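PDB 3IH9: salt-tolerant glutaminase from Micrococcus luteus, which probably catalyses the hydrolysis of L-glutamine to L-glutamate and ammonium. Local coordinates for residues M1-P6 against T47-C52; P108-I113 against V234-S239. All coordinates share one frame; numbering follows the deposited sequence.

Contact 1. Residues M1-P6 against T47-C52; sequences MRHPIP and TGRLHC
From strand 50-54, His51 reaches the start of helix 4-16, where it touches His3, Ile5 and Pro6. Its CG stands anti to the carbonyl carbon, beside the backbone N (chi1 -43°), which carries the imidazole out from the strand to the helix. Pro6 sets its ring against the base of this side chain, with CG 3.7 Å from His51 CB. A proline costs little in the first turn of a helix, where a missing N-H forfeits no helical bond, and its compact, rigid ring offers apolar CH2 groups. Ile5 covers a face of the same imidazole: its CB makes a CH-pi contact 4.0 Å from the centroid of the His51 ring, 17° off the normal, while CG2 comes to 3.5 Å from His51 CB. The outer corner of His51, CE1, sits over the centre of the His3 ring, 3.5 Å from His3 NE2, and the two planes meet obliquely at 42°. His3 also caps the helix, since its ND1 weakly accepts from Ile5 N at 3.3 Å, which helps to fix the ring's rotation. Its NE2 has a weak hydrogen bond to Asp345 of the second subunit, and nearby Arg49 forms salt bridges with Asp345 and Asp349 of that subunit. Beside Pro6, one water donates to Pro6 O at 2.7 Å and to Cys52 O at 2.8 Å, joining the two backbones. Helix 4-16 thus packs across the outer strand 50-54 of the antiparallel sheet, a helix-on-sheet layer of the kind found in the beta-lactamase-like fold.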
ATOM      1  N   MET A   1       7.443  16.813  27.522  1.00 60.75           N
ATOM      2  CA  MET A   1       7.897  17.160  26.145  1.00 58.70           C
ATOM      3  C   MET A   1       6.692  17.221  25.230  1.00 57.90           C
ATOM      4  O   MET A   1       5.732  16.464  25.402  1.00 57.84           O
ATOM      5  CB  MET A   1       8.862  16.103  25.615  1.00 59.22           C
ATOM      6  CG  MET A   1       8.201  14.765  25.317  1.00 58.44           C
ATOM      7  SD  MET A   1       9.380  13.553  24.683  1.00 57.45           S
ATOM      8  CE  MET A   1       9.609  14.134  23.001  1.00 53.83           C
ATOM      9  N   ARG A   2       6.748  18.117  24.250  1.00 55.95           N
ATOM     10  CA  ARG A   2       5.656  18.265  23.304  1.00 51.42           C
ATOM     11  C   ARG A   2       5.892  17.436  22.057  1.00 44.70           C
ATOM     12  O   ARG A   2       7.020  17.335  21.577  1.00 40.00           O
ATOM     13  CB  ARG A   2       5.473  19.734  22.932  1.00 55.85           C
ATOM     14  CG  ARG A   2       5.107  20.608  24.122  1.00 65.16           C
ATOM     15  CD  ARG A   2       4.322  21.798  23.651  1.00 72.36           C
ATOM     16  NE  ARG A   2       5.005  22.435  22.532  1.00 77.53           N
ATOM     17  CZ  ARG A   2       4.401  23.172  21.612  1.00 79.42           C
ATOM     18  NH1 ARG A   2       3.089  23.367  21.673  1.00 79.26           N
ATOM     19  NH2 ARG A   2       5.110  23.708  20.627  1.00 80.03           N
ATOM     20  N   HIS A   3       4.812  16.847  21.547  1.00 44.93           N
ATOM     21  CA  HIS A   3       4.859  16.006  20.362  1.00 43.47           C
ATOM     22  C   HIS A   3       5.341  16.789  19.147  1.00 44.25           C
ATOM     23  O   HIS A   3       4.803  17.847  18.814  1.00 45.89           O
ATOM     24  CB  HIS A   3       3.473  15.416  20.076  1.00 43.01           C
ATOM     25  CG  HIS A   3       3.522  14.078  19.411  1.00 47.10           C
ATOM     26  ND1 HIS A   3       4.031  13.896  18.140  1.00 52.48           N
ATOM     27  CD2 HIS A   3       3.219  12.844  19.876  1.00 48.00           C
ATOM     28  CE1 HIS A   3       4.045  12.606  17.856  1.00 52.79           C
ATOM     29  NE2 HIS A   3       3.558  11.945  18.892  1.00 51.48           N
ATOM     30  N   PRO A   4       6.380  16.280  18.472  1.00 42.44           N
ATOM     31  CA  PRO A   4       6.911  16.967  17.287  1.00 40.89           C
ATOM     32  C   PRO A   4       6.020  17.025  16.034  1.00 43.04           C
ATOM     33  O   PRO A   4       6.180  17.934  15.214  1.00 44.19           O
ATOM     34  CB  PRO A   4       8.253  16.258  17.033  1.00 35.50           C
ATOM     35  CG  PRO A   4       8.130  14.951  17.753  1.00 38.54           C
ATOM     36  CD  PRO A   4       7.324  15.269  18.978  1.00 39.78           C
ATOM     37  N   ILE A   5       5.082  16.087  15.877  1.00 42.19           N
ATOM     38  CA  ILE A   5       4.201  16.095  14.695  1.00 39.55           C
ATOM     39  C   ILE A   5       3.350  17.364  14.558  1.00 38.55           C
ATOM     40  O   ILE A   5       3.357  17.996  13.500  1.00 43.00           O
ATOM     41  CB  ILE A   5       3.261  14.862  14.659  1.00 40.80           C
ATOM     42  CG1 ILE A   5       4.088  13.588  14.445  1.00 49.50           C
ATOM     43  CG2 ILE A   5       2.243  15.002  13.530  1.00 31.68           C
ATOM     44  CD1 ILE A   5       4.861  13.560  13.126  1.00 49.51           C
ATOM     45  N   PRO A   6       2.606  17.751  15.618  1.00 32.50           N
ATOM     46  CA  PRO A   6       1.764  18.958  15.579  1.00 35.13           C
ATOM     47  C   PRO A   6       2.569  20.212  15.204  1.00 41.12           C
ATOM     48  O   PRO A   6       2.072  21.110  14.511  1.00 41.62           O
ATOM     49  CB  PRO A   6       1.211  19.045  17.004  1.00 32.29           C
ATOM     50  CG  PRO A   6       1.157  17.627  17.434  1.00 33.24           C
ATOM     51  CD  PRO A   6       2.458  17.058  16.908  1.00 31.40           C
ATOM     52  N   THR A  47      -3.572   4.198  16.161  1.00 36.62           N
ATOM     53  CA  THR A  47      -3.738   3.876  17.566  1.00 36.30           C
ATOM     54  C   THR A  47      -4.637   4.812  18.380  1.00 39.24           C
ATOM     55  O   THR A  47      -4.908   4.552  19.564  1.00 41.45           O
ATOM     56  CB  THR A  47      -2.371   3.785  18.257  1.00 35.03           C
ATOM     57  OG1 THR A  47      -1.612   4.974  17.976  1.00 31.91           O
ATOM     58  CG2 THR A  47      -1.610   2.549  17.763  1.00 34.87           C
ATOM     59  N   GLY A  48      -5.088   5.904  17.777  1.00 38.30           N
ATOM     60  CA  GLY A  48      -5.969   6.790  18.513  1.00 37.92           C
ATOM     61  C   GLY A  48      -5.432   8.157  18.875  1.00 38.39           C
ATOM     62  O   GLY A  48      -5.953   8.808  19.786  1.00 38.59           O
ATOM     63  N   ARG A  49      -4.405   8.614  18.169  1.00 38.97           N
ATOM     64  CA  ARG A  49      -3.842   9.933  18.438  1.00 39.49           C
ATOM     65  C   ARG A  49      -4.322  10.944  17.393  1.00 37.60           C
ATOM     66  O   ARG A  49      -4.684  10.573  16.274  1.00 38.70           O
ATOM     67  CB  ARG A  49      -2.312   9.865  18.454  1.00 45.33           C
ATOM     68  CG  ARG A  49      -1.737   8.928  19.524  1.00 52.97           C
ATOM     69  CD  ARG A  49      -2.389   9.168  20.876  1.00 61.85           C
ATOM     70  NE  ARG A  49      -1.501   8.950  22.020  1.00 69.17           N
ATOM     71  CZ  ARG A  49      -0.395   9.633  22.249  1.00 72.79           C
ATOM     72  NH1 ARG A  49      -0.058  10.538  21.412  1.00 71.94           N
ATOM     73  NH2 ARG A  49       0.350   9.398  23.311  1.00 75.07           N
ATOM     74  N   LEU A  50      -4.322  12.222  17.755  1.00 34.50           N
ATOM     75  CA  LEU A  50      -4.790  13.251  16.844  0.67 31.11           C
ATOM     76  C   LEU A  50      -3.926  14.519  16.918  1.00 33.34           C
ATOM     77  O   LEU A  50      -3.996  15.266  17.893  0.86 29.96           O
ATOM     78  CB  LEU A  50      -6.242  13.563  17.175  1.00 26.15           C
ATOM     79  CG  LEU A  50      -6.998  14.579  16.338  1.00 28.77           C
ATOM     80  CD1 LEU A  50      -7.178  14.069  14.927  0.92 23.92           C
ATOM     81  CD2 LEU A  50      -8.361  14.822  16.994  0.96 31.17           C
ATOM     82  N   HIS A  51      -3.109  14.727  15.883  1.00 42.11           N
ATOM     83  CA  HIS A  51      -2.200  15.872  15.781  1.00 41.95           C
ATOM     84  C   HIS A  51      -2.806  16.857  14.796  1.00 43.77           C
ATOM     85  O   HIS A  51      -3.129  16.482  13.674  1.00 48.15           O
ATOM     86  CB  HIS A  51      -0.830  15.431  15.247  1.00 37.55           C
ATOM     87  CG  HIS A  51      -0.314  14.162  15.857  1.00 35.11           C
ATOM     88  ND1 HIS A  51       0.043  14.064  17.184  1.00 38.47           N
ATOM     89  CD2 HIS A  51      -0.086  12.942  15.317  1.00 33.34           C
ATOM     90  CE1 HIS A  51       0.468  12.838  17.435  1.00 37.86           C
ATOM     91  NE2 HIS A  51       0.401  12.137  16.318  1.00 36.65           N
ATOM     92  N   CYS A  52      -2.956  18.112  15.191  1.00 41.88           N
ATOM     93  CA  CYS A  52      -3.528  19.085  14.279  1.00 43.95           C
ATOM     94  C   CYS A  52      -2.862  20.457  14.318  1.00 41.36           C
ATOM     95  O   CYS A  52      -1.959  20.696  15.117  1.00 42.87           O
ATOM     96  CB  CYS A  52      -5.025  19.206  14.538  1.00 52.07           C
ATOM     97  SG  CYS A  52      -5.451  19.286  16.265  1.00 65.13           S
TER
HETATM   98  O   HOH W   1       0.071  22.452  15.776  1.00 54.18           O

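Contact 2. Residues P108-I113 against V234-S239; sequences PDNAMI and VSVMTS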
ATOM      1  N   PRO A 108     -22.409   3.918 -14.416  1.00 38.91           N
ATOM      2  CA  PRO A 108     -21.395   4.974 -14.329  1.00 36.80           C
ATOM      3  C   PRO A 108     -20.029   4.366 -13.974  1.00 34.87           C
ATOM      4  O   PRO A 108     -19.964   3.339 -13.284  1.00 33.22           O
ATOM      5  CB  PRO A 108     -21.962   5.910 -13.255  1.00 32.77           C
ATOM      6  CG  PRO A 108     -22.879   5.017 -12.444  1.00 30.33           C
ATOM      7  CD  PRO A 108     -23.535   4.181 -13.500  1.00 33.31           C
ATOM      8  N   ASP A 109     -18.957   5.002 -14.457  1.00 33.03           N
ATOM      9  CA  ASP A 109     -17.579   4.535 -14.269  1.00 32.31           C
ATOM     10  C   ASP A 109     -17.121   4.175 -12.858  1.00 30.69           C
ATOM     11  O   ASP A 109     -16.456   3.152 -12.667  1.00 30.58           O
ATOM     12  CB  ASP A 109     -16.584   5.545 -14.870  1.00 37.96           C
ATOM     13  CG  ASP A 109     -16.491   5.454 -16.388  1.00 45.22           C
ATOM     14  OD1 ASP A 109     -16.577   4.329 -16.928  1.00 48.07           O
ATOM     15  OD2 ASP A 109     -16.312   6.501 -17.048  1.00 48.50           O
ATOM     16  N   ASN A 110     -17.448   5.007 -11.875  1.00 25.77           N
ATOM     17  CA  ASN A 110     -17.054   4.712 -10.503  1.00 25.46           C
ATOM     18  C   ASN A 110     -17.775   5.601  -9.495  1.00 28.34           C
ATOM     19  O   ASN A 110     -18.447   6.561  -9.856  1.00 33.03           O
ATOM     20  CB  ASN A 110     -15.538   4.867 -10.339  1.00 25.57           C
ATOM     21  CG  ASN A 110     -15.067   6.269 -10.628  1.00 26.47           C
ATOM     22  OD1 ASN A 110     -14.854   6.636 -11.772  1.00 30.25           O
ATOM     23  ND2 ASN A 110     -14.924   7.067  -9.587  1.00 25.73           N
ATOM     24  N   ALA A 111     -17.602   5.287  -8.221  1.00 30.87           N
ATOM     25  CA  ALA A 111     -18.258   6.013  -7.146  1.00 32.60           C
ATOM     26  C   ALA A 111     -17.695   7.393  -6.794  1.00 34.12           C
ATOM     27  O   ALA A 111     -18.276   8.092  -5.971  1.00 37.22           O
ATOM     28  CB  ALA A 111     -18.292   5.132  -5.895  1.00 26.47           C
ATOM     29  N   MET A 112     -16.587   7.803  -7.400  1.00 28.32           N
ATOM     30  CA  MET A 112     -16.030   9.107  -7.058  1.00 28.62           C
ATOM     31  C   MET A 112     -16.610  10.244  -7.890  1.00 31.63           C
ATOM     32  O   MET A 112     -16.587  11.401  -7.471  1.00 33.63           O
ATOM     33  CB  MET A 112     -14.493   9.101  -7.181  1.00 30.72           C
ATOM     34  CG  MET A 112     -13.763   8.081  -6.290  1.00 33.54           C
ATOM     35  SD  MET A 112     -14.361   7.930  -4.564  1.00 40.33           S
ATOM     36  CE  MET A 112     -14.349   9.585  -4.050  1.00 40.45           C
ATOM     37  N   ILE A 113     -17.126   9.931  -9.075  1.00 32.12           N
ATOM     38  CA  ILE A 113     -17.720  10.966  -9.922  1.00 29.66           C
ATOM     39  C   ILE A 113     -19.207  11.123  -9.599  1.00 28.84           C
ATOM     40  O   ILE A 113     -19.856  10.183  -9.143  1.00 23.15           O
ATOM     41  CB  ILE A 113     -17.564  10.636 -11.405  1.00 24.37           C
ATOM     42  CG1 ILE A 113     -18.232   9.291 -11.715  1.00 21.83           C
ATOM     43  CG2 ILE A 113     -16.096  10.610 -11.758  1.00 24.65           C
ATOM     44  CD1 ILE A 113     -18.410   9.022 -13.183  1.00 20.87           C
ATOM     45  N   VAL A 234     -11.104   2.388  -0.308  1.00 27.78           N
ATOM     46  CA  VAL A 234      -9.796   3.000  -0.448  1.00 31.19           C
ATOM     47  C   VAL A 234      -9.204   2.692  -1.826  1.00 30.33           C
ATOM     48  O   VAL A 234      -8.453   3.494  -2.366  1.00 29.00           O
ATOM     49  CB  VAL A 234      -8.824   2.550   0.662  1.00 33.64           C
ATOM     50  CG1 VAL A 234      -7.498   3.271   0.501  1.00 34.75           C
ATOM     51  CG2 VAL A 234      -9.405   2.881   2.027  1.00 31.47           C
ATOM     52  N   SER A 235      -9.572   1.550  -2.400  1.00 29.36           N
ATOM     53  CA  SER A 235      -9.093   1.171  -3.727  1.00 26.85           C
ATOM     54  C   SER A 235      -9.552   2.199  -4.754  1.00 26.55           C
ATOM     55  O   SER A 235      -8.749   2.711  -5.548  1.00 26.39           O
ATOM     56  CB  SER A 235      -9.648  -0.199  -4.125  1.00 24.61           C
ATOM     57  OG  SER A 235      -9.149  -1.211  -3.279  1.00 31.07           O
ATOM     58  N   VAL A 236     -10.850   2.501  -4.723  1.00 24.57           N
ATOM     59  CA  VAL A 236     -11.450   3.450  -5.648  1.00 25.90           C
ATOM     60  C   VAL A 236     -11.024   4.888  -5.398  1.00 29.52           C
ATOM     61  O   VAL A 236     -11.001   5.700  -6.322  1.00 32.41           O
ATOM     62  CB  VAL A 236     -12.992   3.349  -5.616  1.00 25.09           C
ATOM     63  CG1 VAL A 236     -13.620   4.475  -6.448  1.00 16.13           C
ATOM     64  CG2 VAL A 236     -13.422   1.985  -6.149  1.00 20.73           C
ATOM     65  N   MET A 237     -10.689   5.213  -4.157  1.00 29.50           N
ATOM     66  CA  MET A 237     -10.233   6.562  -3.854  1.00 31.74           C
ATOM     67  C   MET A 237      -8.907   6.756  -4.581  1.00 33.24           C
ATOM     68  O   MET A 237      -8.680   7.776  -5.228  1.00 34.88           O
ATOM     69  CB  MET A 237     -10.020   6.740  -2.353  1.00 32.91           C
ATOM     70  CG  MET A 237     -11.294   6.930  -1.549  1.00 30.09           C
ATOM     71  SD  MET A 237     -10.885   7.055   0.195  1.00 30.91           S
ATOM     72  CE  MET A 237     -10.161   8.737   0.282  1.00 23.62           C
ATOM     73  N   THR A 238      -8.039   5.758  -4.474  1.00 30.47           N
ATOM     74  CA  THR A 238      -6.741   5.794  -5.115  1.00 29.48           C
ATOM     75  C   THR A 238      -6.814   5.835  -6.638  1.00 33.76           C
ATOM     76  O   THR A 238      -6.134   6.629  -7.273  1.00 34.81           O
ATOM     77  CB  THR A 238      -5.909   4.564  -4.746  1.00 30.04           C
ATOM     78  OG1 THR A 238      -5.718   4.517  -3.328  1.00 32.43           O
ATOM     79  CG2 THR A 238      -4.558   4.611  -5.448  1.00 26.59           C
ATOM     80  N   SER A 239      -7.637   4.979  -7.234  1.00 35.99           N
ATOM     81  CA  SER A 239      -7.697   4.939  -8.689  1.00 33.94           C
ATOM     82  C   SER A 239      -8.590   5.979  -9.325  1.00 31.67           C
ATOM     83  O   SER A 239      -8.407   6.321 -10.493  1.00 30.59           O
ATOM     84  CB  SER A 239      -8.144   3.555  -9.162  1.00 35.66           C
ATOM     85  OG  SER A 239      -9.528   3.378  -8.951  1.00 39.10           O
TER
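Asn110 extends its side chain from the loop toward helix 227-240, where it brushes the CG1 methyl of Val236 and also meets Ser240 one step beyond the segment. A short side chain suits this place, because it fills the narrow gap between loop and helix without pushing them apart. At Ala111 the main chain itself approaches the helix, its N lying 4.4 Å from Val236 CG1. The small methyl group of this alanine allows the loop to pass close by, and both it and Val236 rest on Tyr71 of helix 67-78. Met112 carries most of the contact from the loop side. Its CG, beside the backbone N and anti to the carbonyl carbon (chi1 -59°), is 3.6 Å from Val236 CG1 and equally 3.6 Å from Val236 O. Val236 has CG1 anti to its own backbone N (chi1 172°), a setting that sends this methyl across to the loop; a beta-branched residue gives the helix a short, stiff apolar surface here. The loop and helix 227-240 pack beside the start of helix 67-78, where Ser64 and Lys67 probably form an SxxK motif as in the beta-lactamase clan, and Lys67 NZ donates to Met112 O. Beyond CG the bend at chi2 (-43°) brings the methionine sulfur over Val236 toward the next turn, SD lying 4.0 Å from Val236 CG1 and 4.4 Å from both CA and CG of Met237. Such an unbranched, flexible chain can follow a helix surface, and Pro68 touches both methionines. The side chain of Met112 also comes within about 6 Å of that of Ser64, which binds L-glutamate.

Overall arrangement
Contact 1 closes before contact 2 opens along the chain, and the two lie on opposite sides of its centre, their centres 31 Å apart and their nearest atoms about 15 Å apart. They share no helix or strand: contact 1 joins helix 4-16 to strand 50-54 at the margin of the five-stranded antiparallel sheet, whereas contact 2 ties the loop before helix 114-123 to helix 227-240, next to the substrate pocket. Both reach the second subunit. Contact 1 meets Asp345 and Asp349 of the second subunit, in its STAS domain, while helix 227-240 of contact 2 packs on Met307 of that subunit, so both contacts lie beside the boundary with the second subunit.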